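Local coordinates for protein NAD(+) phosphorylase MbcT (Mycobacterium tuberculosis, PDB 6FKG) that degrades NAD(+) by phosphorolysis as the lethal toxin of a type II toxin-antitoxin system, and is neutralised when the antitoxin MbcA blocks access to its active site, at residues L59-A65 with G149-L153; M67-E71 with Y180-R184. Residue numbers count along the deposited sequence, not the author numbering.

Contact 1 of 2, residues L59-A65 with G149-L153; sequences LADSAQA and GGVGL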
loop_
_atom_site.group_PDB
_atom_site.type_symbol
_atom_site.label_atom_id
_atom_site.label_comp_id
_atom_site.label_asym_id
_atom_site.label_seq_id
_atom_site.Cartn_x
_atom_site.Cartn_y
_atom_site.Cartn_z
ATOM N N LEU B 59 -21.568 31.059 -20.181
ATOM C CA LEU B 59 -21.932 32.164 -21.064
ATOM C C LEU B 59 -21.812 33.492 -20.340
ATOM O O LEU B 59 -21.892 33.538 -19.126
ATOM C CB LEU B 59 -23.366 32.003 -21.587
ATOM C CG LEU B 59 -23.621 30.651 -22.277
ATOM C CD1 LEU B 59 -24.631 29.857 -21.490
ATOM C CD2 LEU B 59 -24.116 30.863 -23.679
ATOM N N ALA B 60 -21.654 34.577 -21.100
ATOM C CA ALA B 60 -21.655 35.920 -20.519
ATOM C C ALA B 60 -22.842 36.706 -21.069
ATOM O O ALA B 60 -23.354 36.353 -22.131
ATOM C CB ALA B 60 -20.351 36.632 -20.836
ATOM N N ASP B 61 -23.254 37.782 -20.388
ATOM C CA ASP B 61 -24.460 38.517 -20.796
ATOM C C ASP B 61 -24.197 39.619 -21.826
ATOM O O ASP B 61 -25.106 40.364 -22.200
ATOM C CB ASP B 61 -25.179 39.128 -19.573
ATOM C CG ASP B 61 -24.421 40.297 -18.950
ATOM O OD1 ASP B 61 -23.179 40.371 -19.071
ATOM O OD2 ASP B 61 -25.079 41.158 -18.328
ATOM N N SER B 62 -22.960 39.727 -22.286
ATOM C CA SER B 62 -22.631 40.635 -23.379
ATOM C C SER B 62 -21.378 40.154 -24.081
ATOM O O SER B 62 -20.581 39.416 -23.499
ATOM C CB SER B 62 -22.412 42.061 -22.870
ATOM O OG SER B 62 -21.180 42.161 -22.162
ATOM N N ALA B 63 -21.182 40.587 -25.322
ATOM C CA ALA B 63 -19.960 40.245 -26.035
ATOM C C ALA B 63 -18.740 40.794 -25.288
ATOM O O ALA B 63 -17.674 40.160 -25.254
ATOM C CB ALA B 63 -20.006 40.784 -27.463
ATOM N N GLN B 64 -18.907 41.958 -24.665
ATOM C CA GLN B 64 -17.788 42.579 -23.947
ATOM C C GLN B 64 -17.396 41.760 -22.723
ATOM O O GLN B 64 -16.210 41.562 -22.445
ATOM C CB GLN B 64 -18.124 44.007 -23.526
ATOM C CG GLN B 64 -16.940 44.695 -22.891
ATOM C CD GLN B 64 -17.348 45.779 -21.926
ATOM O OE1 GLN B 64 -17.650 46.900 -22.328
ATOM N NE2 GLN B 64 -17.362 45.449 -20.639
ATOM N N ALA B 65 -18.391 41.281 -21.988
ATOM C CA ALA B 65 -18.126 40.451 -20.817
ATOM C C ALA B 65 -17.470 39.141 -21.231
ATOM O O ALA B 65 -16.595 38.624 -20.528
ATOM C CB ALA B 65 -19.408 40.185 -20.038
ATOM N N GLY B 149 -16.438 41.005 -16.106
ATOM C CA GLY B 149 -16.872 41.994 -17.077
ATOM C C GLY B 149 -18.371 42.229 -17.163
ATOM O O GLY B 149 -18.835 42.933 -18.059
ATOM N N GLY B 150 -19.134 41.642 -16.245
ATOM C CA GLY B 150 -20.586 41.786 -16.251
ATOM C C GLY B 150 -21.272 40.626 -15.541
ATOM O O GLY B 150 -20.957 40.333 -14.390
ATOM N N VAL B 151 -22.190 39.946 -16.224
ATOM C CA VAL B 151 -22.911 38.816 -15.618
ATOM C C VAL B 151 -22.629 37.518 -16.365
ATOM O O VAL B 151 -22.579 37.498 -17.593
ATOM C CB VAL B 151 -24.430 39.086 -15.579
ATOM C CG1 VAL B 151 -25.181 37.857 -15.084
ATOM C CG2 VAL B 151 -24.710 40.282 -14.682
ATOM N N GLY B 152 -22.399 36.443 -15.619
ATOM C CA GLY B 152 -22.189 35.128 -16.202
ATOM C C GLY B 152 -23.368 34.208 -15.975
ATOM O O GLY B 152 -24.134 34.365 -15.018
ATOM N N LEU B 153 -23.533 33.259 -16.888
ATOM C CA LEU B 153 -24.550 32.232 -16.757
ATOM C C LEU B 153 -23.887 30.875 -16.896
ATOM O O LEU B 153 -23.181 30.617 -17.873
ATOM C CB LEU B 153 -25.638 32.399 -17.818
ATOM C CG LEU B 153 -26.637 31.244 -17.915
ATOM C CD1 LEU B 153 -27.391 31.053 -16.597
ATOM C CD2 LEU B 153 -27.593 31.473 -19.080
HETATM O O HOH W 1 -16.679 38.723 -17.685
#
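L59 opens the pairing between the end of strand 56-60 and the start of strand 150-156, forming an antiparallel hydrogen-bonded pair with L153: L59 N donates to L153 O at 2.9 Å, and L153 N returns a bond to L59 O at 2.8 Å, both nearly straight. Their side chains lie on the same face of the sheet, with L59 CD1 4.1 Å from L153 CD2, and both pack against strand 89-103. A60 pairs with G152 in the next, non-hydrogen-bonded position, where the backbones approach through a CA-H...O contact of 3.5 Å from A60 CA to V151 O; F114 of the MbcA chain packs on A60. In this RES-domain sheet, strand 150-156 sits between 56-60 and 142-147. The regular ladder stops at D61. D61 N still reaches V151 O at 2.9 Å, but it is the side-chain OD1 that receives V151 N at 3.0 Å, so the carboxylate replaces a backbone acceptor. At phi/psi of 156/-125° a CB on G150 would be jammed against the carbonyl O of G149, which by itself calls for glycine, and it would also clash with D61 OD1. S62 then N-caps helix 63-76, its OG accepting from A65 N at 2.9 Å. A65, in the first turn, places CB 3.4 Å from G149 O, while one water bridges the segments, donating to A65 O and accepting from G149 N, each at 2.8 Å.

Contact 2 of 2, residues M67-E71 with Y180-R184; sequences MVEVE and YQELR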
loop_
_atom_site.group_PDB
_atom_site.type_symbol
_atom_site.label_atom_id
_atom_site.label_comp_id
_atom_site.label_asym_id
_atom_site.label_seq_id
_atom_site.Cartn_x
_atom_site.Cartn_y
_atom_site.Cartn_z
ATOM N N MET B 67 -15.475 38.832 -23.777
ATOM C CA MET B 67 -14.075 39.145 -24.116
ATOM C C MET B 67 -13.219 39.220 -22.860
ATOM O O MET B 67 -12.056 38.815 -22.858
ATOM C CB MET B 67 -13.955 40.462 -24.890
ATOM C CG MET B 67 -14.597 40.443 -26.297
ATOM S SD MET B 67 -14.146 39.026 -27.334
ATOM C CE MET B 67 -15.518 37.885 -27.074
ATOM N N VAL B 68 -13.796 39.747 -21.789
ATOM C CA VAL B 68 -13.088 39.787 -20.513
ATOM C C VAL B 68 -12.754 38.349 -20.069
ATOM O O VAL B 68 -11.663 38.088 -19.571
ATOM C CB VAL B 68 -13.913 40.527 -19.449
ATOM C CG1 VAL B 68 -13.228 40.467 -18.077
ATOM C CG2 VAL B 68 -14.118 41.974 -19.873
ATOM N N GLU B 69 -13.668 37.404 -20.285
ATOM C CA GLU B 69 -13.375 36.017 -19.908
ATOM C C GLU B 69 -12.300 35.418 -20.829
ATOM O O GLU B 69 -11.457 34.632 -20.380
ATOM C CB GLU B 69 -14.646 35.165 -19.921
ATOM C CG GLU B 69 -15.696 35.589 -18.866
ATOM C CD GLU B 69 -15.154 35.589 -17.440
ATOM O OE1 GLU B 69 -14.294 34.749 -17.096
ATOM O OE2 GLU B 69 -15.588 36.446 -16.653
ATOM N N VAL B 70 -12.284 35.832 -22.095
ATOM C CA VAL B 70 -11.217 35.394 -22.991
ATOM C C VAL B 70 -9.858 35.861 -22.445
ATOM O O VAL B 70 -8.888 35.113 -22.443
ATOM C CB VAL B 70 -11.407 35.914 -24.442
ATOM C CG1 VAL B 70 -10.196 35.545 -25.305
ATOM C CG2 VAL B 70 -12.683 35.337 -25.065
ATOM N N GLU B 71 -9.805 37.096 -21.954
ATOM C CA GLU B 71 -8.581 37.625 -21.353
ATOM C C GLU B 71 -8.125 36.823 -20.134
ATOM O O GLU B 71 -6.936 36.540 -19.966
ATOM C CB GLU B 71 -8.777 39.081 -20.917
ATOM C CG GLU B 71 -9.145 40.020 -22.010
ATOM C CD GLU B 71 -9.307 41.451 -21.489
ATOM O OE1 GLU B 71 -9.162 41.678 -20.263
ATOM O OE2 GLU B 71 -9.584 42.343 -22.306
ATOM N N TYR B 180 -11.865 40.661 -31.223
ATOM C CA TYR B 180 -11.751 40.731 -29.769
ATOM C C TYR B 180 -11.545 42.180 -29.321
ATOM O O TYR B 180 -12.203 42.668 -28.418
ATOM C CB TYR B 180 -10.594 39.853 -29.272
ATOM C CG TYR B 180 -10.015 40.352 -27.983
ATOM C CD1 TYR B 180 -8.875 41.147 -27.977
ATOM C CD2 TYR B 180 -10.621 40.070 -26.767
ATOM C CE1 TYR B 180 -8.362 41.642 -26.814
ATOM C CE2 TYR B 180 -10.099 40.578 -25.578
ATOM C CZ TYR B 180 -8.966 41.357 -25.617
ATOM O OH TYR B 180 -8.414 41.882 -24.464
ATOM N N GLN B 181 -10.614 42.868 -29.961
ATOM C CA GLN B 181 -10.308 44.238 -29.553
ATOM C C GLN B 181 -11.483 45.165 -29.808
ATOM O O GLN B 181 -11.757 46.085 -29.032
ATOM C CB GLN B 181 -9.065 44.735 -30.277
ATOM C CG GLN B 181 -7.860 43.872 -29.996
ATOM C CD GLN B 181 -6.579 44.443 -30.571
ATOM O OE1 GLN B 181 -6.522 44.808 -31.746
ATOM N NE2 GLN B 181 -5.543 44.521 -29.743
ATOM N N GLU B 182 -12.176 44.907 -30.909
ATOM C CA GLU B 182 -13.353 45.670 -31.269
ATOM C C GLU B 182 -14.459 45.465 -30.233
ATOM O O GLU B 182 -15.019 46.430 -29.711
ATOM C CB GLU B 182 -13.815 45.252 -32.657
ATOM C CG GLU B 182 -14.985 46.002 -33.216
ATOM C CD GLU B 182 -15.375 45.442 -34.560
ATOM O OE1 GLU B 182 -14.463 45.176 -35.372
ATOM O OE2 GLU B 182 -16.577 45.220 -34.787
ATOM N N LEU B 183 -14.748 44.205 -29.913
ATOM C CA LEU B 183 -15.804 43.901 -28.949
ATOM C C LEU B 183 -15.435 44.301 -27.521
ATOM O O LEU B 183 -16.305 44.654 -26.730
ATOM C CB LEU B 183 -16.153 42.419 -28.997
ATOM C CG LEU B 183 -16.731 41.996 -30.347
ATOM C CD1 LEU B 183 -16.969 40.486 -30.392
ATOM C CD2 LEU B 183 -18.022 42.762 -30.614
ATOM N N ARG B 184 -14.145 44.252 -27.202
ATOM C CA ARG B 184 -13.679 44.591 -25.862
ATOM C C ARG B 184 -13.930 46.070 -25.584
ATOM O O ARG B 184 -14.181 46.476 -24.452
ATOM C CB ARG B 184 -12.199 44.235 -25.724
ATOM C CG ARG B 184 -11.578 44.497 -24.375
ATOM C CD ARG B 184 -12.187 43.659 -23.268
ATOM N NE ARG B 184 -11.521 43.941 -21.995
ATOM C CZ ARG B 184 -11.868 44.924 -21.175
ATOM N NH1 ARG B 184 -12.883 45.724 -21.486
ATOM N NH2 ARG B 184 -11.203 45.108 -20.043
#
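The polar part of this contact converges on one carboxylate oxygen, E71 OE2. R184 NE forms a salt bridge with it at 2.5 Å, and Y180 OH donates a very short hydrogen bond to the same E71 OE2, also at 2.5 Å. Y180 and R184 are one helical turn apart, so both can reach the single acceptor. The arrangement joins helix 63-76 to the C-terminal helix 177-185; the axes of the two short segments cross at -125° and come no closer than 10.2 Å, leaving side chains to fill the gap. Apolar contact centres on M67, which points toward helix 180-184. Its SD lies at the edge of the Y180 ring, 3.7 Å from Y180 CD2, in a Met-aromatic contact, while M67 CG packs 3.7 Å from L183 CB. M67 and L183 both also touch L91 of strand 89-103. V68 adds a methyl over one face of the R184 guanidinium, with V68 CG2 3.9 Å from R184 NE.

Helix 63-76 is common to both contacts: contact 1 includes its capped N-terminal turn, and contact 2 uses the residues that follow. Contact 1, centred about 8 Å from the centre of the chain, is the more central and combines backbone hydrogen bonds of an antiparallel strand pair with the bonds of D61 just past the strand end. Contact 2, about 16 Å from that centre, is made by side chains, combining a buried methionine and tyrosine with a salt bridge between partly exposed residues. The contact centres are about 11 Å apart, and the two meet directly, with Q64 CG 3.6 Å from R184 O and V68 CG1 3.8 Å from G149 N.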